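Local coordinates for putative sulfurtransferase DsrE (Allochromatium vinosum, PDB 2HY5), which is a putative sulfurtransferase, possibly a sulfur carrier in the oxidation of intracellular sulfur, found in a complex with DsrF and DsrH, at residues A[15-20]-A[62-67]; A[27-32]-A[69-74]. All blocks are in the same frame, centred on the assembly; numbering follows the deposited sequence.

Contact 1. Residues A[15-20]-A[62-67]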
# COMPACT_ATOMS: atom_id res chain seq x y z
N GLN A 15 -3.76 6.45 -5.84
CA GLN A 15 -3.98 7.22 -7.06
C GLN A 15 -4.07 6.36 -8.32
O GLN A 15 -4.49 6.85 -9.37
CB GLN A 15 -2.86 8.25 -7.22
CG GLN A 15 -3.13 9.28 -8.31
CD GLN A 15 -1.98 10.25 -8.48
OE1 GLN A 15 -1.08 10.33 -7.64
NE2 GLN A 15 -2.00 11.00 -9.58
N ALA A 16 -3.70 5.09 -8.21
CA ALA A 16 -3.71 4.16 -9.34
C ALA A 16 -4.93 4.29 -10.26
O ALA A 16 -4.78 4.47 -11.46
CB ALA A 16 -3.59 2.73 -8.84
N SER A 17 -6.13 4.18 -9.70
CA SER A 17 -7.34 4.27 -10.50
C SER A 17 -7.44 5.60 -11.25
O SER A 17 -7.87 5.65 -12.40
CB SER A 17 -8.58 4.06 -9.63
OG SER A 17 -9.75 3.98 -10.44
N ASP A 18 -7.06 6.69 -10.59
CA ASP A 18 -7.10 8.02 -11.21
C ASP A 18 -6.08 8.12 -12.34
O ASP A 18 -6.36 8.66 -13.41
CB ASP A 18 -6.81 9.10 -10.18
CG ASP A 18 -7.97 9.34 -9.23
OD1 ASP A 18 -8.96 9.97 -9.65
OD2 ASP A 18 -7.88 8.87 -8.07
N SER A 19 -4.89 7.60 -12.09
CA SER A 19 -3.83 7.64 -13.10
C SER A 19 -4.26 6.83 -14.31
O SER A 19 -4.03 7.24 -15.46
CB SER A 19 -2.53 7.09 -12.52
OG SER A 19 -2.07 7.91 -11.47
N ALA A 20 -4.86 5.67 -14.06
CA ALA A 20 -5.32 4.80 -15.14
C ALA A 20 -6.40 5.50 -15.95
O ALA A 20 -6.44 5.40 -17.17
CB ALA A 20 -5.84 3.49 -14.56
N ASN A 62 -18.40 6.74 -11.24
CA ASN A 62 -19.23 7.31 -12.29
C ASN A 62 -18.41 7.84 -13.45
O ASN A 62 -18.85 7.77 -14.60
CB ASN A 62 -20.12 8.43 -11.73
CG ASN A 62 -21.25 7.90 -10.89
OD1 ASN A 62 -21.58 6.71 -10.94
ND2 ASN A 62 -21.87 8.78 -10.10
N ARG A 63 -17.23 8.35 -13.15
CA ARG A 63 -16.34 8.89 -14.17
C ARG A 63 -15.88 7.76 -15.10
O ARG A 63 -15.83 7.94 -16.32
CB ARG A 63 -15.15 9.56 -13.49
CG ARG A 63 -14.23 10.28 -14.44
CD ARG A 63 -12.98 10.73 -13.70
NE ARG A 63 -13.01 12.15 -13.38
CZ ARG A 63 -12.01 12.79 -12.78
NH1 ARG A 63 -10.91 12.13 -12.44
NH2 ARG A 63 -12.09 14.10 -12.54
N TRP A 64 -15.54 6.61 -14.53
CA TRP A 64 -15.13 5.46 -15.33
C TRP A 64 -16.32 5.03 -16.18
O TRP A 64 -16.17 4.70 -17.36
CB TRP A 64 -14.72 4.29 -14.43
CG TRP A 64 -13.25 4.19 -14.13
CD1 TRP A 64 -12.67 4.22 -12.89
CD2 TRP A 64 -12.18 4.02 -15.07
NE1 TRP A 64 -11.30 4.07 -13.00
CE2 TRP A 64 -10.98 3.95 -14.33
CE3 TRP A 64 -12.12 3.92 -16.46
CZ2 TRP A 64 -9.73 3.77 -14.94
CZ3 TRP A 64 -10.87 3.75 -17.07
CH2 TRP A 64 -9.70 3.68 -16.30
N ALA A 65 -17.50 5.01 -15.58
CA ALA A 65 -18.71 4.60 -16.28
C ALA A 65 -19.03 5.53 -17.45
O ALA A 65 -19.46 5.08 -18.52
CB ALA A 65 -19.88 4.55 -15.32
N GLU A 66 -18.81 6.83 -17.25
CA GLU A 66 -19.07 7.81 -18.31
C GLU A 66 -18.08 7.60 -19.45
O GLU A 66 -18.45 7.70 -20.63
CB GLU A 66 -18.94 9.23 -17.75
CG GLU A 66 -19.96 9.55 -16.67
CD GLU A 66 -19.74 10.90 -16.03
OE1 GLU A 66 -18.65 11.13 -15.48
OE2 GLU A 66 -20.67 11.74 -16.07
N LEU A 67 -16.84 7.29 -19.11
CA LEU A 67 -15.83 7.06 -20.13
C LEU A 67 -16.18 5.81 -20.92
O LEU A 67 -16.05 5.77 -22.15
CB LEU A 67 -14.45 6.89 -19.50
CG LEU A 67 -13.29 6.92 -20.50
CD1 LEU A 67 -13.15 8.33 -21.05
CD2 LEU A 67 -12.00 6.48 -19.82
O HOH W 1 -10.62 9.61 -11.87

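Contact 2. Residues A[27-32]-A[69-74]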
# COMPACT_ATOMS: atom_id res chain seq x y z
N ALA A 27 -5.36 8.32 -24.10
CA ALA A 27 -5.11 7.35 -25.15
C ALA A 27 -6.31 7.31 -26.10
O ALA A 27 -6.14 7.25 -27.32
CB ALA A 27 -4.88 5.98 -24.55
N LEU A 28 -7.51 7.33 -25.53
CA LEU A 28 -8.73 7.29 -26.32
C LEU A 28 -8.90 8.52 -27.19
O LEU A 28 -9.38 8.43 -28.32
CB LEU A 28 -9.94 7.11 -25.40
CG LEU A 28 -10.00 5.72 -24.77
CD1 LEU A 28 -10.96 5.71 -23.61
CD2 LEU A 28 -10.40 4.70 -25.83
N GLU A 29 -8.49 9.68 -26.68
CA GLU A 29 -8.61 10.92 -27.44
C GLU A 29 -7.61 10.94 -28.60
O GLU A 29 -7.79 11.69 -29.56
CB GLU A 29 -8.40 12.13 -26.53
CG GLU A 29 -9.39 12.17 -25.38
CD GLU A 29 -9.37 13.46 -24.59
OE1 GLU A 29 -8.28 14.08 -24.46
OE2 GLU A 29 -10.44 13.86 -24.08
N LYS A 30 -6.58 10.11 -28.50
CA LYS A 30 -5.56 10.00 -29.55
C LYS A 30 -5.97 8.99 -30.62
O LYS A 30 -5.27 8.83 -31.62
CB LYS A 30 -4.23 9.56 -28.94
CG LYS A 30 -3.38 10.68 -28.38
CD LYS A 30 -2.14 10.11 -27.71
CE LYS A 30 -1.10 11.18 -27.46
NZ LYS A 30 -0.56 11.72 -28.74
N GLY A 31 -7.09 8.31 -30.40
CA GLY A 31 -7.56 7.34 -31.37
C GLY A 31 -7.10 5.92 -31.11
O GLY A 31 -7.40 5.01 -31.89
N HIS A 32 -6.37 5.71 -30.02
CA HIS A 32 -5.90 4.37 -29.69
C HIS A 32 -7.06 3.57 -29.14
O HIS A 32 -8.01 4.13 -28.57
CB HIS A 32 -4.78 4.41 -28.65
CG HIS A 32 -3.50 4.99 -29.15
ND1 HIS A 32 -2.85 4.50 -30.26
CD2 HIS A 32 -2.74 6.01 -28.69
CE1 HIS A 32 -1.74 5.19 -30.46
NE2 HIS A 32 -1.65 6.11 -29.52
N GLU A 69 -19.13 4.58 -21.40
CA GLU A 69 -20.30 4.84 -22.23
C GLU A 69 -19.89 5.54 -23.52
O GLU A 69 -20.26 5.13 -24.62
CB GLU A 69 -21.30 5.72 -21.46
CG GLU A 69 -22.53 6.13 -22.26
CD GLU A 69 -23.39 4.94 -22.67
OE1 GLU A 69 -23.78 4.15 -21.79
OE2 GLU A 69 -23.68 4.80 -23.88
N GLN A 70 -19.09 6.60 -23.37
CA GLN A 70 -18.62 7.38 -24.51
C GLN A 70 -17.75 6.60 -25.50
O GLN A 70 -17.89 6.78 -26.71
CB GLN A 70 -17.84 8.60 -24.01
CG GLN A 70 -17.16 9.40 -25.11
CD GLN A 70 -16.49 10.65 -24.57
OE1 GLN A 70 -16.15 10.72 -23.39
NE2 GLN A 70 -16.27 11.63 -25.44
N TYR A 71 -16.87 5.75 -25.00
CA TYR A 71 -15.98 4.98 -25.86
C TYR A 71 -16.29 3.49 -25.97
O TYR A 71 -15.54 2.75 -26.61
CB TYR A 71 -14.53 5.17 -25.40
CG TYR A 71 -13.99 6.57 -25.58
CD1 TYR A 71 -14.10 7.52 -24.56
CD2 TYR A 71 -13.40 6.96 -26.78
CE1 TYR A 71 -13.62 8.82 -24.73
CE2 TYR A 71 -12.92 8.25 -26.96
CZ TYR A 71 -13.03 9.17 -25.93
OH TYR A 71 -12.54 10.44 -26.11
N GLU A 72 -17.39 3.06 -25.36
CA GLU A 72 -17.80 1.65 -25.39
C GLU A 72 -16.68 0.73 -24.91
O GLU A 72 -16.28 -0.21 -25.60
CB GLU A 72 -18.23 1.26 -26.80
CG GLU A 72 -19.41 2.07 -27.33
CD GLU A 72 -19.95 1.53 -28.65
OE1 GLU A 72 -20.35 0.35 -28.69
OE2 GLU A 72 -19.98 2.29 -29.64
N LEU A 73 -16.19 0.99 -23.70
CA LEU A 73 -15.11 0.20 -23.13
C LEU A 73 -15.59 -1.06 -22.42
O LEU A 73 -16.66 -1.08 -21.83
CB LEU A 73 -14.32 1.05 -22.13
CG LEU A 73 -13.71 2.37 -22.63
CD1 LEU A 73 -13.08 3.09 -21.45
CD2 LEU A 73 -12.69 2.10 -23.72
N ASP A 74 -14.78 -2.11 -22.51
CA ASP A 74 -15.08 -3.38 -21.86
C ASP A 74 -14.37 -3.34 -20.50
O ASP A 74 -13.16 -3.54 -20.42
CB ASP A 74 -14.58 -4.55 -22.71
CG ASP A 74 -14.92 -5.90 -22.12
OD1 ASP A 74 -15.98 -6.03 -21.48
OD2 ASP A 74 -14.13 -6.86 -22.30
O HOH W 2 -12.65 12.33 -23.99

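Contact 1. Residues A[15-20]-A[62-67]
Trp64 and Ser17 join two near-parallel helices, 16-29 and 60-71, which pack beside strand 2-7 of the parallel sheet in this alpha/beta DsrE-family fold. Trp64 NE1 donates to Ser17 OG over 3.0 Å, and the bond is nearly straight, 166° at the hydrogen. OG lies essentially in the ring plane, so the indole meets helix 16-29 with its edge. Ser17 turns its hydroxyl to the tryptophan because OG stands anti to the backbone N (chi1 -173°). Farther along the same edge, Trp64 CZ2 packs against Ala20 CB at 3.9 Å, one helical turn after the serine. The axes of the two short helical segments come no closer than 11.5 Å, a separation that the long indole bridges.

On the flank, Asp18 and Arg63 approach at about a right angle, their carboxylate and guanidinium planes turned 86° apart. At 4.0 Å, Asp18 OD1 and Arg63 NH1 are too far apart for a salt bridge, and a water mediates between them.

The next shell fixes these groups. Asn46 OD1 also hydrogen-bonds Ser17 OG, while Arg58 forms a salt bridge with Asp18 through OD2, the other carboxylate oxygen. Ile7 of strand 2-7 packs on both Trp64 and Ala20. Arg63 reaches the subunit boundary, where NH2 bonds to the carbonyl oxygen of Gly61 in the DsrF chain. Arg63 NH1 gives a hydrogen to the bridging water at 2.6 Å, and that water in turn donates to Asp18 OD1 at 2.8 Å.

Contact 2. Residues A[27-32]-A[69-74]
Glu29 OE2 and the Tyr71 hydroxyl are joined through one water, which donates to OE2 at 2.7 Å and lies 2.8 Å from Tyr71 OH. The water sits at the edge of the phenol, in its plane. The carboxylate is turned 52° from that ring, and Glu29 CG passes 3.7 Å from Tyr71 OH, so the aliphatic part of the glutamate also touches the phenol end.

Next to the water bridge, Leu28 lies over one face of the aromatic ring. Leu28 CB makes a CH-pi contact, 3.7 Å from the Tyr71 ring centroid and 16° off the normal. The two side chains run past each other in opposite directions: with Leu28 CG placed beside its own backbone N (chi1 -70°), the branch extends back toward the root of the tyrosine, and Leu28 CD1 comes within 3.7 Å of Tyr71 CG. The same methyl, Leu28 CD1, also meets Leu73 CD1 at 4.0 Å, and Ile34 of strand 33-39 touches both leucines from the sheet.

Both helices finish here. Helix 16-29 closes in a Schellman motif, Gly31 taking the positive phi and His32 N bonding to Ala27 O; helix 60-71 gives way at Glu72, also with positive phi. After each helix the chain turns into a strand of the sheet, 33-39 or 75-78, the helix-to-strand return of a beta-alpha-beta crossover.

Contacts 1 and 2 tie together the same two helices, 16-29 and 60-71, at successive levels, their centres about 13 Å apart. Contact 1, nearer the centre of the chain, is largely buried and relies on a direct, directional hydrogen bond; contact 2, near the helix C-termini, is partly exposed and depends mainly on apolar and CH-pi packing. Each has a water-bridged polar flank, but the water links the carboxylate to a guanidinium in contact 1 and to a phenol in contact 2. Leu67 connects the two: Leu67 CD2 lies 3.9 Å from Leu73 CD1 and 4.0 Å from Leu28 CD1, so a residue of contact 1's second segment packs directly on the leucines of contact 2.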